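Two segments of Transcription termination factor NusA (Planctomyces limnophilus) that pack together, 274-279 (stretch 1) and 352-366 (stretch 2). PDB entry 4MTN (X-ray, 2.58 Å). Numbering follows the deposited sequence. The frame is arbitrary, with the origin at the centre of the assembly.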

ATOM      1  N   PRO A 274       7.483 -24.952   3.581  1.00 70.49           N
ATOM      2  CA  PRO A 274       8.360 -23.794   3.803  1.00 70.08           C
ATOM      3  C   PRO A 274       9.227 -23.426   2.598  1.00 70.22           C
ATOM      4  O   PRO A 274       9.473 -22.241   2.368  1.00 69.56           O
ATOM      5  CB  PRO A 274       9.240 -24.243   4.975  1.00 70.85           C
ATOM      6  CG  PRO A 274       8.435 -25.280   5.677  1.00 69.99           C
ATOM      7  CD  PRO A 274       7.699 -26.002   4.592  1.00 69.97           C
HETATM    8  N   MSE A 275       9.680 -24.424   1.844  1.00 70.88           N
HETATM    9  CA  MSE A 275      10.574 -24.183   0.715  1.00 67.68           C
HETATM   10  C   MSE A 275       9.889 -23.431  -0.422  1.00 65.64           C
HETATM   11  O   MSE A 275      10.514 -22.618  -1.104  1.00 64.97           O
HETATM   12  CB  MSE A 275      11.142 -25.503   0.197  1.00 68.53           C
HETATM   13  CG  MSE A 275      12.156 -26.137   1.130  1.00 72.52           C
HETATM   14 SE   MSE A 275      13.036 -27.684   0.345  1.00105.85          SE
HETATM   15  CE  MSE A 275      13.706 -26.860  -1.288  1.00123.74           C
ATOM     16  N   LEU A 276       8.607 -23.707  -0.629  1.00 63.29           N
ATOM     17  CA  LEU A 276       7.834 -22.999  -1.643  1.00 58.89           C
ATOM     18  C   LEU A 276       7.079 -21.819  -1.044  1.00 55.46           C
ATOM     19  O   LEU A 276       6.416 -21.070  -1.764  1.00 51.48           O
ATOM     20  CB  LEU A 276       6.854 -23.949  -2.333  1.00 59.74           C
ATOM     21  CG  LEU A 276       7.432 -24.825  -3.442  1.00 61.52           C
ATOM     22  CD1 LEU A 276       6.390 -25.809  -3.942  1.00 62.17           C
ATOM     23  CD2 LEU A 276       7.946 -23.958  -4.581  1.00 61.32           C
ATOM     24  N   GLY A 277       7.189 -21.654   0.272  1.00 56.88           N
ATOM     25  CA  GLY A 277       6.448 -20.626   0.980  1.00 61.16           C
ATOM     26  C   GLY A 277       4.960 -20.827   0.781  1.00 65.25           C
ATOM     27  O   GLY A 277       4.203 -19.870   0.616  1.00 61.36           O
ATOM     28  N   ARG A 278       4.543 -22.089   0.802  1.00 72.17           N
ATOM     29  CA  ARG A 278       3.185 -22.461   0.434  1.00 74.16           C
ATOM     30  C   ARG A 278       2.510 -23.322   1.496  1.00 77.66           C
ATOM     31  O   ARG A 278       3.106 -24.261   2.019  1.00 83.46           O
ATOM     32  CB  ARG A 278       3.199 -23.199  -0.908  1.00 76.55           C
ATOM     33  CG  ARG A 278       1.886 -23.862  -1.286  1.00 81.22           C
ATOM     34  CD  ARG A 278       2.065 -24.775  -2.486  1.00 86.32           C
ATOM     35  NE  ARG A 278       2.620 -24.066  -3.635  1.00 88.28           N
ATOM     36  CZ  ARG A 278       3.052 -24.662  -4.742  1.00 90.58           C
ATOM     37  NH1 ARG A 278       2.996 -25.982  -4.851  1.00 92.51           N
ATOM     38  NH2 ARG A 278       3.543 -23.939  -5.738  1.00 89.98           N
ATOM     39  N   VAL A 279       1.264 -22.989   1.816  1.00 72.69           N
ATOM     40  CA  VAL A 279       0.453 -23.827   2.690  1.00 69.97           C
ATOM     41  C   VAL A 279      -0.479 -24.684   1.845  1.00 69.61           C
ATOM     42  O   VAL A 279      -1.268 -24.165   1.056  1.00 70.39           O
ATOM     43  CB  VAL A 279      -0.375 -22.993   3.688  1.00 65.98           C
ATOM     44  CG1 VAL A 279      -1.384 -23.874   4.410  1.00 65.06           C
ATOM     45  CG2 VAL A 279       0.536 -22.297   4.685  1.00 64.08           C
ATOM     46  N   GLU A 352       6.881 -25.710 -12.505  1.00 65.32           N
ATOM     47  CA  GLU A 352       6.920 -24.320 -12.068  1.00 66.63           C
ATOM     48  C   GLU A 352       7.513 -24.226 -10.668  1.00 61.87           C
ATOM     49  O   GLU A 352       8.311 -23.335 -10.379  1.00 60.08           O
ATOM     50  CB  GLU A 352       5.518 -23.703 -12.089  1.00 74.54           C
ATOM     51  CG  GLU A 352       4.987 -23.370 -13.477  1.00 84.55           C
ATOM     52  CD  GLU A 352       4.545 -24.594 -14.261  1.00 94.77           C
ATOM     53  OE1 GLU A 352       4.548 -25.707 -13.694  1.00 97.13           O
ATOM     54  OE2 GLU A 352       4.195 -24.442 -15.450  1.00 97.19           O
ATOM     55  N   ASP A 353       7.118 -25.159  -9.808  1.00 61.34           N
ATOM     56  CA  ASP A 353       7.596 -25.191  -8.432  1.00 60.85           C
ATOM     57  C   ASP A 353       9.078 -25.540  -8.375  1.00 58.98           C
ATOM     58  O   ASP A 353       9.808 -25.054  -7.512  1.00 59.69           O
ATOM     59  CB  ASP A 353       6.790 -26.197  -7.607  1.00 65.12           C
ATOM     60  CG  ASP A 353       5.296 -25.964  -7.701  1.00 66.72           C
ATOM     61  OD1 ASP A 353       4.884 -24.807  -7.928  1.00 68.00           O
ATOM     62  OD2 ASP A 353       4.531 -26.940  -7.544  1.00 67.73           O
ATOM     63  N   LEU A 354       9.515 -26.388  -9.298  1.00 59.15           N
ATOM     64  CA  LEU A 354      10.903 -26.823  -9.332  1.00 57.63           C
ATOM     65  C   LEU A 354      11.811 -25.729  -9.884  1.00 56.34           C
ATOM     66  O   LEU A 354      12.959 -25.597  -9.467  1.00 53.93           O
ATOM     67  CB  LEU A 354      11.045 -28.098 -10.165  1.00 50.82           C
ATOM     68  CG  LEU A 354      12.439 -28.727 -10.210  1.00 51.44           C
ATOM     69  CD1 LEU A 354      12.975 -28.943  -8.804  1.00 58.68           C
ATOM     70  CD2 LEU A 354      12.411 -30.035 -10.984  1.00 52.10           C
ATOM     71  N   SER A 355      11.287 -24.944 -10.820  1.00 58.43           N
ATOM     72  CA  SER A 355      12.071 -23.892 -11.457  1.00 60.43           C
ATOM     73  C   SER A 355      12.350 -22.743 -10.497  1.00 65.57           C
ATOM     74  O   SER A 355      13.357 -22.047 -10.626  1.00 69.05           O
ATOM     75  CB  SER A 355      11.354 -23.371 -12.706  1.00 59.18           C
ATOM     76  OG  SER A 355      10.080 -22.845 -12.381  1.00 62.39           O
ATOM     77  N   VAL A 356      11.454 -22.548  -9.536  1.00 66.32           N
ATOM     78  CA  VAL A 356      11.590 -21.461  -8.573  1.00 67.89           C
ATOM     79  C   VAL A 356      12.293 -21.913  -7.295  1.00 68.18           C
ATOM     80  O   VAL A 356      12.410 -21.142  -6.342  1.00 69.25           O
ATOM     81  CB  VAL A 356      10.221 -20.855  -8.206  1.00 69.47           C
ATOM     82  CG1 VAL A 356       9.513 -20.351  -9.454  1.00 70.05           C
ATOM     83  CG2 VAL A 356       9.363 -21.874  -7.474  1.00 69.22           C
ATOM     84  N   ILE A 357      12.752 -23.162  -7.272  1.00 67.77           N
ATOM     85  CA  ILE A 357      13.434 -23.701  -6.099  1.00 67.30           C
ATOM     86  C   ILE A 357      14.715 -22.925  -5.809  1.00 73.17           C
ATOM     87  O   ILE A 357      15.339 -22.365  -6.713  1.00 75.74           O
ATOM     88  CB  ILE A 357      13.774 -25.203  -6.267  1.00 64.13           C
ATOM     89  CG1 ILE A 357      13.966 -25.868  -4.902  1.00 61.98           C
ATOM     90  CG2 ILE A 357      15.017 -25.396  -7.126  1.00 62.33           C
ATOM     91  CD1 ILE A 357      14.338 -27.332  -4.979  1.00 60.49           C
ATOM     92  N   GLU A 358      15.088 -22.871  -4.535  1.00 81.11           N
ATOM     93  CA  GLU A 358      16.348 -22.265  -4.140  1.00 86.51           C
ATOM     94  C   GLU A 358      17.488 -23.213  -4.488  1.00 85.98           C
ATOM     95  O   GLU A 358      17.485 -24.369  -4.063  1.00 92.61           O
ATOM     96  CB  GLU A 358      16.351 -21.940  -2.645  1.00 96.31           C
ATOM     97  CG  GLU A 358      17.548 -21.123  -2.183  1.00109.47           C
ATOM     98  CD  GLU A 358      17.492 -19.684  -2.660  1.00115.82           C
ATOM     99  OE1 GLU A 358      16.394 -19.218  -3.031  1.00114.96           O
ATOM    100  OE2 GLU A 358      18.549 -19.017  -2.661  1.00118.95           O
ATOM    101  N   PRO A 359      18.459 -22.729  -5.277  1.00 76.85           N
ATOM    102  CA  PRO A 359      19.607 -23.531  -5.717  1.00 76.27           C
ATOM    103  C   PRO A 359      20.345 -24.188  -4.555  1.00 79.22           C
ATOM    104  O   PRO A 359      20.685 -25.366  -4.639  1.00 80.72           O
ATOM    105  CB  PRO A 359      20.500 -22.505  -6.419  1.00 76.01           C
ATOM    106  CG  PRO A 359      19.557 -21.457  -6.893  1.00 73.42           C
ATOM    107  CD  PRO A 359      18.492 -21.367  -5.838  1.00 74.15           C
ATOM    108  N   ASP A 360      20.574 -23.430  -3.487  1.00 82.91           N
ATOM    109  CA  ASP A 360      21.285 -23.934  -2.317  1.00 88.08           C
ATOM    110  C   ASP A 360      20.555 -25.113  -1.680  1.00 89.49           C
ATOM    111  O   ASP A 360      21.178 -26.094  -1.272  1.00 93.31           O
ATOM    112  CB  ASP A 360      21.467 -22.819  -1.286  1.00 92.04           C
ATOM    113  CG  ASP A 360      21.924 -21.518  -1.912  1.00 95.30           C
ATOM    114  OD1 ASP A 360      22.553 -21.564  -2.989  1.00 94.78           O
ATOM    115  OD2 ASP A 360      21.652 -20.449  -1.325  1.00 97.47           O
ATOM    116  N   GLU A 361      19.233 -25.008  -1.602  1.00 87.21           N
ATOM    117  CA  GLU A 361      18.413 -26.057  -1.009  1.00 88.16           C
ATOM    118  C   GLU A 361      18.367 -27.298  -1.896  1.00 86.92           C
ATOM    119  O   GLU A 361      18.270 -28.422  -1.402  1.00 89.74           O
ATOM    120  CB  GLU A 361      16.997 -25.542  -0.747  1.00 88.35           C
ATOM    121  CG  GLU A 361      16.910 -24.482   0.340  1.00 89.92           C
ATOM    122  CD  GLU A 361      15.518 -23.891   0.471  1.00 89.28           C
ATOM    123  OE1 GLU A 361      14.774 -23.894  -0.531  1.00 88.02           O
ATOM    124  OE2 GLU A 361      15.168 -23.425   1.576  1.00 89.66           O
ATOM    125  N   LEU A 362      18.437 -27.088  -3.207  1.00 82.06           N
ATOM    126  CA  LEU A 362      18.434 -28.191  -4.161  1.00 76.25           C
ATOM    127  C   LEU A 362      19.768 -28.931  -4.133  1.00 73.85           C
ATOM    128  O   LEU A 362      19.828 -30.136  -4.384  1.00 73.60           O
ATOM    129  CB  LEU A 362      18.137 -27.682  -5.574  1.00 72.24           C
ATOM    130  CG  LEU A 362      18.078 -28.726  -6.692  1.00 69.86           C
ATOM    131  CD1 LEU A 362      17.031 -29.786  -6.389  1.00 69.21           C
ATOM    132  CD2 LEU A 362      17.804 -28.064  -8.033  1.00 68.55           C
HETATM  133  N   MSE A 363      20.836 -28.203  -3.822  1.00 71.72           N
HETATM  134  CA  MSE A 363      22.166 -28.794  -3.729  1.00 73.08           C
HETATM  135  C   MSE A 363      22.283 -29.719  -2.525  1.00 72.77           C
HETATM  136  O   MSE A 363      22.883 -30.789  -2.611  1.00 71.68           O
HETATM  137  CB  MSE A 363      23.234 -27.702  -3.645  1.00 74.28           C
HETATM  138  CG  MSE A 363      23.406 -26.900  -4.918  1.00 73.05           C
HETATM  139 SE   MSE A 363      24.659 -25.426  -4.693  1.00 96.64          SE
HETATM  140  CE  MSE A 363      26.286 -26.463  -4.410  1.00 75.60           C
ATOM    141  N   GLU A 364      21.709 -29.300  -1.402  1.00 72.51           N
ATOM    142  CA  GLU A 364      21.791 -30.070  -0.168  1.00 75.57           C
ATOM    143  C   GLU A 364      20.959 -31.343  -0.250  1.00 75.61           C
ATOM    144  O   GLU A 364      21.392 -32.409   0.189  1.00 76.88           O
ATOM    145  CB  GLU A 364      21.336 -29.222   1.021  1.00 75.07           C
HETATM  146  N   MSE A 365      19.765 -31.227  -0.823  1.00 74.39           N
HETATM  147  CA  MSE A 365      18.825 -32.339  -0.883  1.00 75.11           C
HETATM  148  C   MSE A 365      19.322 -33.477  -1.774  1.00 76.14           C
HETATM  149  O   MSE A 365      19.143 -34.650  -1.450  1.00 78.27           O
HETATM  150  CB  MSE A 365      17.463 -31.850  -1.378  1.00 73.40           C
HETATM  151  CG  MSE A 365      16.340 -32.856  -1.194  1.00 75.85           C
HETATM  152 SE   MSE A 365      14.673 -32.271  -2.017  1.00147.56          SE
HETATM  153  CE  MSE A 365      14.657 -30.434  -1.372  1.00 57.88           C
ATOM    154  N   GLY A 366      19.940 -33.128  -2.896  1.00 79.01           N
ATOM    155  CA  GLY A 366      20.403 -34.128  -3.842  1.00 82.95           C
ATOM    156  C   GLY A 366      21.906 -34.321  -3.874  1.00 84.85           C
ATOM    157  O   GLY A 366      22.417 -35.045  -4.731  1.00 88.82           O
TER

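Stretch 1 is short and mostly irregular. Pro274 to Gly277 form a loop, closed by a weak hydrogen bond from Gly277 N to Pro274 O (3.2 Å), and Gly277 itself has phi/psi of 59/40, a positive phi that glycine adopts easily. Arg278, at -128/135, then enters a strand that continues later in the chain. Stretch 2 carries two helical segments. The first, which begins earlier in the chain, runs through Ser355; Val356 and Ile357 break from it, and the psi of 150° at Ile357 marks the change of direction. Glu358 occupies the N-cap position of the second helix, whose regular pattern starts with Leu362 N bonded to Glu358 O at 3.0 Å. The closest CA pair across the contact, Leu276 CA to Asp353 CA, is 7.1 Å apart, and no backbone-to-backbone hydrogen bond joins the stretches, so side chains make the connection.

The polar link is the salt bridge between Arg278 and Asp353. Arg278 NH2 lies 2.7 Å from Asp353 OD1, with an N-H...acceptor angle of 160°, while Arg278 NH1 reaches Asp353 OD2 at 3.2 Å and 162°, a weak bond. Two terminal nitrogens thus meet two carboxylate oxygens, and OD1 sits near the guanidinium plane at its edge, where the N-H groups point. Opposite charges explain the attraction; the angles show that it is also directional. The arginine arrives with chi1 and chi2 both t before chi3 turns to m, and both CA-to-CB bonds point toward the partner stretch.

Leu276 packs beside this pair. Its CA-to-CB bond points sideways, yet the end of the side chain comes nearer: Leu276 CD1 is 3.7 Å from Asp353 CB, and Leu276 CD2 is 3.6 Å from Asp353 O and 3.8 Å from Val356 CG2. The leucine therefore covers the aliphatic and backbone part of the same aspartate whose carboxylate binds Arg278.

Met275, a selenomethionine, has the largest area covered by the other stretch, 106 Å². Pointing toward stretch 2 with chi angles m, t and p, it spans the loop and the second helix. Met275 CE lies 3.8 Å from Ile357 CG1, and Met275 SE lies 3.6 Å from Met365 CE, Met365 being also a selenomethionine; both are apolar contacts. Met275 CE also approaches Glu361 OE1 at 3.2 Å, a close contact between a methyl group and a carboxylate oxygen. Glu361 and Met365 are one helical turn apart, linked by Met365 N to Glu361 O at 3.2 Å, which lets both reach the same selenomethionine.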